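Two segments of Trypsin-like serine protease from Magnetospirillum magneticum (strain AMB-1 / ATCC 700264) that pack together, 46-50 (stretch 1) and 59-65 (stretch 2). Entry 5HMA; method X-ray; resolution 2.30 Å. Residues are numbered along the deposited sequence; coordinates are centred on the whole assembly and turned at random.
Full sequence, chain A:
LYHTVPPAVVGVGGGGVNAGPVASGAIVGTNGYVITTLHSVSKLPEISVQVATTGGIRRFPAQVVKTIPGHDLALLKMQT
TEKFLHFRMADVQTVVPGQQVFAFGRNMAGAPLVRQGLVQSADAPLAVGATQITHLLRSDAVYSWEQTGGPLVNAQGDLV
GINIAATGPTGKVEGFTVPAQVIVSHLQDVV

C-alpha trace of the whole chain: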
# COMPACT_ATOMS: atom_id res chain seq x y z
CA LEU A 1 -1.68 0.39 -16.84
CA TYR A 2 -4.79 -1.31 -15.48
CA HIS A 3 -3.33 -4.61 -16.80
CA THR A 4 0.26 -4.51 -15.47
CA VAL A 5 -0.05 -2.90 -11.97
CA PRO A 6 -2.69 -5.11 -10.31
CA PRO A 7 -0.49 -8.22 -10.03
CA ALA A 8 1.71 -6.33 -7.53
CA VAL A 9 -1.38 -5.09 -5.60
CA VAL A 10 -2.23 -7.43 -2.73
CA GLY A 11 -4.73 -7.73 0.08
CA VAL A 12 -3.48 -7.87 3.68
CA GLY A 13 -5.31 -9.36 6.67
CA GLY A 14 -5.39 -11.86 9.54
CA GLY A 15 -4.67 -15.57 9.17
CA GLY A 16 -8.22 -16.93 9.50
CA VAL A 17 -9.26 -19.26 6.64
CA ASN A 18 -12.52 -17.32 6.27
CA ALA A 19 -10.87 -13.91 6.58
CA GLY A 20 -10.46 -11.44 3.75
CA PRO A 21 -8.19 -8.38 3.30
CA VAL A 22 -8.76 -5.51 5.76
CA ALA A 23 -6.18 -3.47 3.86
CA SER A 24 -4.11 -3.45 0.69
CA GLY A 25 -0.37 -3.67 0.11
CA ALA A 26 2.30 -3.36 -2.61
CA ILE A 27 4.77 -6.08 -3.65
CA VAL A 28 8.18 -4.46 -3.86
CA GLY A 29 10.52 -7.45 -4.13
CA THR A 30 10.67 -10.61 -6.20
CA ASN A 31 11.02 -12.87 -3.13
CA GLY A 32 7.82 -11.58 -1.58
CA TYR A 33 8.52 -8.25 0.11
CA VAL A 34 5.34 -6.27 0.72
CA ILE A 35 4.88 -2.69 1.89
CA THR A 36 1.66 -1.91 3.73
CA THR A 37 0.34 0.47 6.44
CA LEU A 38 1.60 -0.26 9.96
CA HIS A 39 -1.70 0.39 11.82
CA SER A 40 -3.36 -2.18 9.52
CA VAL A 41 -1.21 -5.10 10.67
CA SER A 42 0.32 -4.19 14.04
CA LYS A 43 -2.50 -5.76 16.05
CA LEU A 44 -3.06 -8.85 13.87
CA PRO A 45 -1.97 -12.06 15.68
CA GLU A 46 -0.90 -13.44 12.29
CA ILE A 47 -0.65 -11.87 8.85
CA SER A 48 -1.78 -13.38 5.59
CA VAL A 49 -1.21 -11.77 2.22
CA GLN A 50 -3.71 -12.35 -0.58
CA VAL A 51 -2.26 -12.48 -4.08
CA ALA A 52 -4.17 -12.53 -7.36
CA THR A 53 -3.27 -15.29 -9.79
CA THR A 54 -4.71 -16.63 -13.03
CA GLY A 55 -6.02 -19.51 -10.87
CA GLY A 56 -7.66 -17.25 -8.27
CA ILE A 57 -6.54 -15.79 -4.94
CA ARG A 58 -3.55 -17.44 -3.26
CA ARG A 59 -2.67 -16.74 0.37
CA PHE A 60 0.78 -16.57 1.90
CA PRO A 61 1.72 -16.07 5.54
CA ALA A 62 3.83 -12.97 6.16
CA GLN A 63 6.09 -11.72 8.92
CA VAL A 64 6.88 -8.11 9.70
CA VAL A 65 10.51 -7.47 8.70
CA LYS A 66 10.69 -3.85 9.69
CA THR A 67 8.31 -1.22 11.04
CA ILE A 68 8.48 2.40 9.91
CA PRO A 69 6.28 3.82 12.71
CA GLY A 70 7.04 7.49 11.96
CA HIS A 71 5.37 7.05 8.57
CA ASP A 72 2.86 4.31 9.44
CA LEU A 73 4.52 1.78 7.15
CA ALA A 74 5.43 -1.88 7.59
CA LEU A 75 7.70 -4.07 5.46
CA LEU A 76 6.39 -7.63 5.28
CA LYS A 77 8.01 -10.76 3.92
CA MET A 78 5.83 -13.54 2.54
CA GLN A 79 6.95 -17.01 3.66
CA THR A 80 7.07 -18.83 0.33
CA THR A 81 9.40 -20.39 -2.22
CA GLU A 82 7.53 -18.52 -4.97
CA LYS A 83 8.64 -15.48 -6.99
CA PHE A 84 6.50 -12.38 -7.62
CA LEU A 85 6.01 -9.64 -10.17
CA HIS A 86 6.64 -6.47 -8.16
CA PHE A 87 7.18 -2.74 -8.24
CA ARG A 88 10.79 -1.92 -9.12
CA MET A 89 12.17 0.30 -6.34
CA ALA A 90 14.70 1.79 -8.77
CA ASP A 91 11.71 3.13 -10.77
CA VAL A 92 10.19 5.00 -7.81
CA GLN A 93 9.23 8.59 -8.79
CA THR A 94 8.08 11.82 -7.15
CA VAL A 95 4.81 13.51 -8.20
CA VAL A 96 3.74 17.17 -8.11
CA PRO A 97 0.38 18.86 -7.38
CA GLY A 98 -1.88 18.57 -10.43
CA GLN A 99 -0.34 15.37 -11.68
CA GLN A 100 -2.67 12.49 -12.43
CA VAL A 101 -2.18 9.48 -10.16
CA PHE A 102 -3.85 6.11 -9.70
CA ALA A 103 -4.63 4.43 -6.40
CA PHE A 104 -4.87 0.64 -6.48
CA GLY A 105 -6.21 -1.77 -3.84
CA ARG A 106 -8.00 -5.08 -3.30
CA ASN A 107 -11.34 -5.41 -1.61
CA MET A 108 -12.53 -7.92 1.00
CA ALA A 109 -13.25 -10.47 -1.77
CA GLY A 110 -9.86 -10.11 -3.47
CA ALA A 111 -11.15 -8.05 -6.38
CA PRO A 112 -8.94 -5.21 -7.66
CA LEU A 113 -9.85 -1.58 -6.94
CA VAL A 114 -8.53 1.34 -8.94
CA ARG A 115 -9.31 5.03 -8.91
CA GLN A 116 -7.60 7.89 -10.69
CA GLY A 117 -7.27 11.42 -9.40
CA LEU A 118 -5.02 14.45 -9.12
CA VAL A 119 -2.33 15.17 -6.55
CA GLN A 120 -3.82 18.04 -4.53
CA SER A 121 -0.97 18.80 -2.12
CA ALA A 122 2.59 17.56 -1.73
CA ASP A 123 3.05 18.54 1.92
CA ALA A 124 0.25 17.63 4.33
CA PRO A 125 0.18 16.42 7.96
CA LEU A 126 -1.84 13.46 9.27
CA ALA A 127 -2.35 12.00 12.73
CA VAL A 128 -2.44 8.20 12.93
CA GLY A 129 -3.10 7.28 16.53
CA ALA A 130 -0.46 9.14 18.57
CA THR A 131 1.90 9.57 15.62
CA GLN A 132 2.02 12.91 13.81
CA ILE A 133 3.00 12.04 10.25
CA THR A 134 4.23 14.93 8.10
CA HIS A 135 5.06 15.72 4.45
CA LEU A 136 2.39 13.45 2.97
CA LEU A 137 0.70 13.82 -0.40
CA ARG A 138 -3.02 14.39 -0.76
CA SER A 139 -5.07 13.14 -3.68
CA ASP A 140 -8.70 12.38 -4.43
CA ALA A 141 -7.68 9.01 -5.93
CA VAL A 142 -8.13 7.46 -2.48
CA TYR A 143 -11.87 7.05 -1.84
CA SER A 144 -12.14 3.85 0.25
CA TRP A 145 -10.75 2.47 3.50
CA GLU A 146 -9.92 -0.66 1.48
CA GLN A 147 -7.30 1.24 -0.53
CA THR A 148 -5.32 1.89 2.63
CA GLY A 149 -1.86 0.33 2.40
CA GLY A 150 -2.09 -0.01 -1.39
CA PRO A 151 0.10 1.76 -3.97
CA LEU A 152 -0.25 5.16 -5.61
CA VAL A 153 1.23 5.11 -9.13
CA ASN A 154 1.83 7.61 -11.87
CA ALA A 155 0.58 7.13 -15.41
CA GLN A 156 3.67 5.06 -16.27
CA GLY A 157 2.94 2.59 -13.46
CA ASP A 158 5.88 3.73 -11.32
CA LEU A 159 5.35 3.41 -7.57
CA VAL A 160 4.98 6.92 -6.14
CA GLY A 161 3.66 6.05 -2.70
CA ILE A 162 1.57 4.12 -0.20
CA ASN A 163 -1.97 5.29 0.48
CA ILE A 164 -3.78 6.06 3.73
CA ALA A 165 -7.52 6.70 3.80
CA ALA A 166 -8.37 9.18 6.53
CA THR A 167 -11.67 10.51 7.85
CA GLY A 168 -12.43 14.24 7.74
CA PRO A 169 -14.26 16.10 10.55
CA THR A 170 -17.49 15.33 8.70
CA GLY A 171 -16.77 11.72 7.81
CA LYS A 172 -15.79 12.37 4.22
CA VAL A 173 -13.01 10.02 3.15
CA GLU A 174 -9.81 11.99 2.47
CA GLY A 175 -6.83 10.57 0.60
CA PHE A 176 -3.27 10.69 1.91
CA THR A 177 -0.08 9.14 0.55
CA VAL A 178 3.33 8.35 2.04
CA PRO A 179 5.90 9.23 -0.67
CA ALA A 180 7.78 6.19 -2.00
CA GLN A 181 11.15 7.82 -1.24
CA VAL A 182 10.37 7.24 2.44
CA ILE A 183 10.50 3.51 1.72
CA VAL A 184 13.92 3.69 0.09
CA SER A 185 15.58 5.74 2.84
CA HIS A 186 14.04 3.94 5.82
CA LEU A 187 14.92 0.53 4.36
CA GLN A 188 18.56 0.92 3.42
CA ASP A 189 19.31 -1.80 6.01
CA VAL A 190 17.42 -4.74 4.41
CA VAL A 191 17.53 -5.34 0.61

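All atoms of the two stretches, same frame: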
# COMPACT_ATOMS: atom_id res chain seq x y z
N GLU A 46 -1.62 -12.83 13.40
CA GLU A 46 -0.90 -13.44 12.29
C GLU A 46 -1.28 -12.70 11.02
O GLU A 46 -2.39 -12.18 10.91
CB GLU A 46 -1.20 -14.93 12.19
CG GLU A 46 -2.58 -15.31 12.70
CD GLU A 46 -2.98 -16.74 12.37
OE1 GLU A 46 -2.11 -17.52 11.94
OE2 GLU A 46 -4.18 -17.08 12.55
N ILE A 47 -0.37 -12.63 10.06
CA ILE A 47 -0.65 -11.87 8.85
C ILE A 47 -0.68 -12.79 7.65
O ILE A 47 0.20 -13.63 7.45
CB ILE A 47 0.39 -10.77 8.63
CG1 ILE A 47 0.39 -9.81 9.82
CG2 ILE A 47 0.10 -10.04 7.33
CD1 ILE A 47 1.67 -9.02 9.96
N SER A 48 -1.71 -12.63 6.83
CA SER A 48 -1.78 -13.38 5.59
C SER A 48 -1.91 -12.39 4.44
O SER A 48 -2.64 -11.40 4.54
CB SER A 48 -2.95 -14.37 5.61
OG SER A 48 -3.04 -15.07 4.37
N VAL A 49 -1.17 -12.64 3.37
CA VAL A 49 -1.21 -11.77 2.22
C VAL A 49 -1.98 -12.48 1.11
O VAL A 49 -1.76 -13.66 0.86
CB VAL A 49 0.20 -11.39 1.76
CG1 VAL A 49 0.14 -10.62 0.40
CG2 VAL A 49 0.88 -10.55 2.84
N GLN A 50 -2.88 -11.75 0.46
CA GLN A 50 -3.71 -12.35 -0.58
C GLN A 50 -3.27 -11.84 -1.94
O GLN A 50 -3.29 -10.64 -2.20
CB GLN A 50 -5.19 -12.07 -0.32
CG GLN A 50 -5.53 -12.26 1.17
CD GLN A 50 -6.88 -12.91 1.40
OE1 GLN A 50 -7.60 -13.26 0.46
NE2 GLN A 50 -7.23 -13.07 2.68
N ARG A 59 -3.04 -17.39 -0.89
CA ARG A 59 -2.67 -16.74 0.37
C ARG A 59 -1.30 -17.19 0.81
O ARG A 59 -0.92 -18.34 0.64
CB ARG A 59 -3.70 -17.04 1.45
CG ARG A 59 -5.03 -16.39 1.12
CD ARG A 59 -6.07 -16.67 2.15
NE ARG A 59 -5.83 -15.99 3.41
CZ ARG A 59 -6.65 -16.07 4.45
NH1 ARG A 59 -7.75 -16.80 4.34
NH2 ARG A 59 -6.37 -15.43 5.58
N PHE A 60 -0.54 -16.25 1.36
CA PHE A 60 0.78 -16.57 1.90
C PHE A 60 0.91 -15.92 3.26
O PHE A 60 0.56 -14.75 3.42
CB PHE A 60 1.90 -16.06 0.98
CG PHE A 60 1.80 -16.56 -0.43
CD1 PHE A 60 2.37 -17.77 -0.79
CD2 PHE A 60 1.10 -15.83 -1.39
CE1 PHE A 60 2.27 -18.24 -2.09
CE2 PHE A 60 0.99 -16.30 -2.69
CZ PHE A 60 1.58 -17.50 -3.05
N PRO A 61 1.41 -16.68 4.25
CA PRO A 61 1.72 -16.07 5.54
C PRO A 61 2.83 -15.02 5.40
O PRO A 61 3.70 -15.13 4.53
CB PRO A 61 2.17 -17.26 6.42
CG PRO A 61 2.43 -18.39 5.48
CD PRO A 61 1.71 -18.13 4.20
N ALA A 62 2.79 -13.98 6.22
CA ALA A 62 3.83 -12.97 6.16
C ALA A 62 4.27 -12.58 7.56
O ALA A 62 3.48 -12.61 8.50
CB ALA A 62 3.34 -11.75 5.40
N GLN A 63 5.55 -12.26 7.68
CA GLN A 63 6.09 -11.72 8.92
C GLN A 63 6.45 -10.27 8.70
O GLN A 63 6.78 -9.87 7.58
CB GLN A 63 7.33 -12.51 9.38
CG GLN A 63 7.11 -14.02 9.56
CD GLN A 63 6.05 -14.34 10.60
OE1 GLN A 63 6.04 -13.78 11.69
NE2 GLN A 63 5.15 -15.27 10.26
N VAL A 64 6.38 -9.48 9.76
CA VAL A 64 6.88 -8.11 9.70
C VAL A 64 8.40 -8.15 9.73
O VAL A 64 8.99 -8.75 10.61
CB VAL A 64 6.32 -7.27 10.86
CG1 VAL A 64 6.96 -5.89 10.85
CG2 VAL A 64 4.80 -7.18 10.76
N VAL A 65 9.04 -7.52 8.75
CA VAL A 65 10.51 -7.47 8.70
C VAL A 65 11.00 -6.23 9.42
O VAL A 65 11.97 -6.26 10.16
CB VAL A 65 11.02 -7.49 7.26
CG1 VAL A 65 12.54 -7.29 7.23
CG2 VAL A 65 10.63 -8.76 6.59
O HOH W 1 2.25 -13.35 10.88

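Antiparallel strands sort their side chains by alternation, so that a single pair of strands can carry an apolar face and a polar one; these two segments of a trypsin-like protease are a compact example. On the apolar face, Ala62 lies at the centre. Its CB is 3.7 Å from CG2 of Val49 and 4.1 Å from CG2 of Ile47, so one methyl group touches two branched neighbours on the facing strand. Ile47 extends the patch further along the second strand, its CD1 lying 3.7 Å from CG2 of Val64. Phe60 shares this face, and the whole contact buries 453 Å² counted over both segments.

The backbone beneath holds the register. Val49 and Phe60 form a hydrogen-bonded pair in the classical antiparallel manner, with Val49 N donating to Phe60 O at 2.7 Å, almost linearly, and Phe60 N returning a bond to Val49 O at 2.9 Å. Two residues along each strand, Ala62 N donates to Ile47 O, also at 2.9 Å. The reciprocal link there is made by a water, which accepts from Ile47 N and donates to Ala62 O, each 2.8 Å from the water oxygen; Ile47 and Ala62 are thus joined directly on one side and through solvent on the other. Ser48 and Pro61, between these pairs, bring their CA atoms to within 3.5 Å of Phe60 O and Ile47 O respectively, as CA-H...O contacts; beyond Val49 and Phe60, Arg59 CA makes a shorter one to Val49 O, at 3.2 Å.

The opposite face, bearing Ser48, Gln50, Arg59 and Pro61, is more polar. Arg59 reaches along it with an extended chi2, and its NE donates to Ser48 OG at 3.1 Å, the hydroxyl sitting near the guanidinium plane, where an N-H can point at it. Gln50 NE2 instead lies over one guanidinium face, 3.3 Å from Arg59 NE; both nitrogens are donors, so this proximity is packing rather than a hydrogen bond.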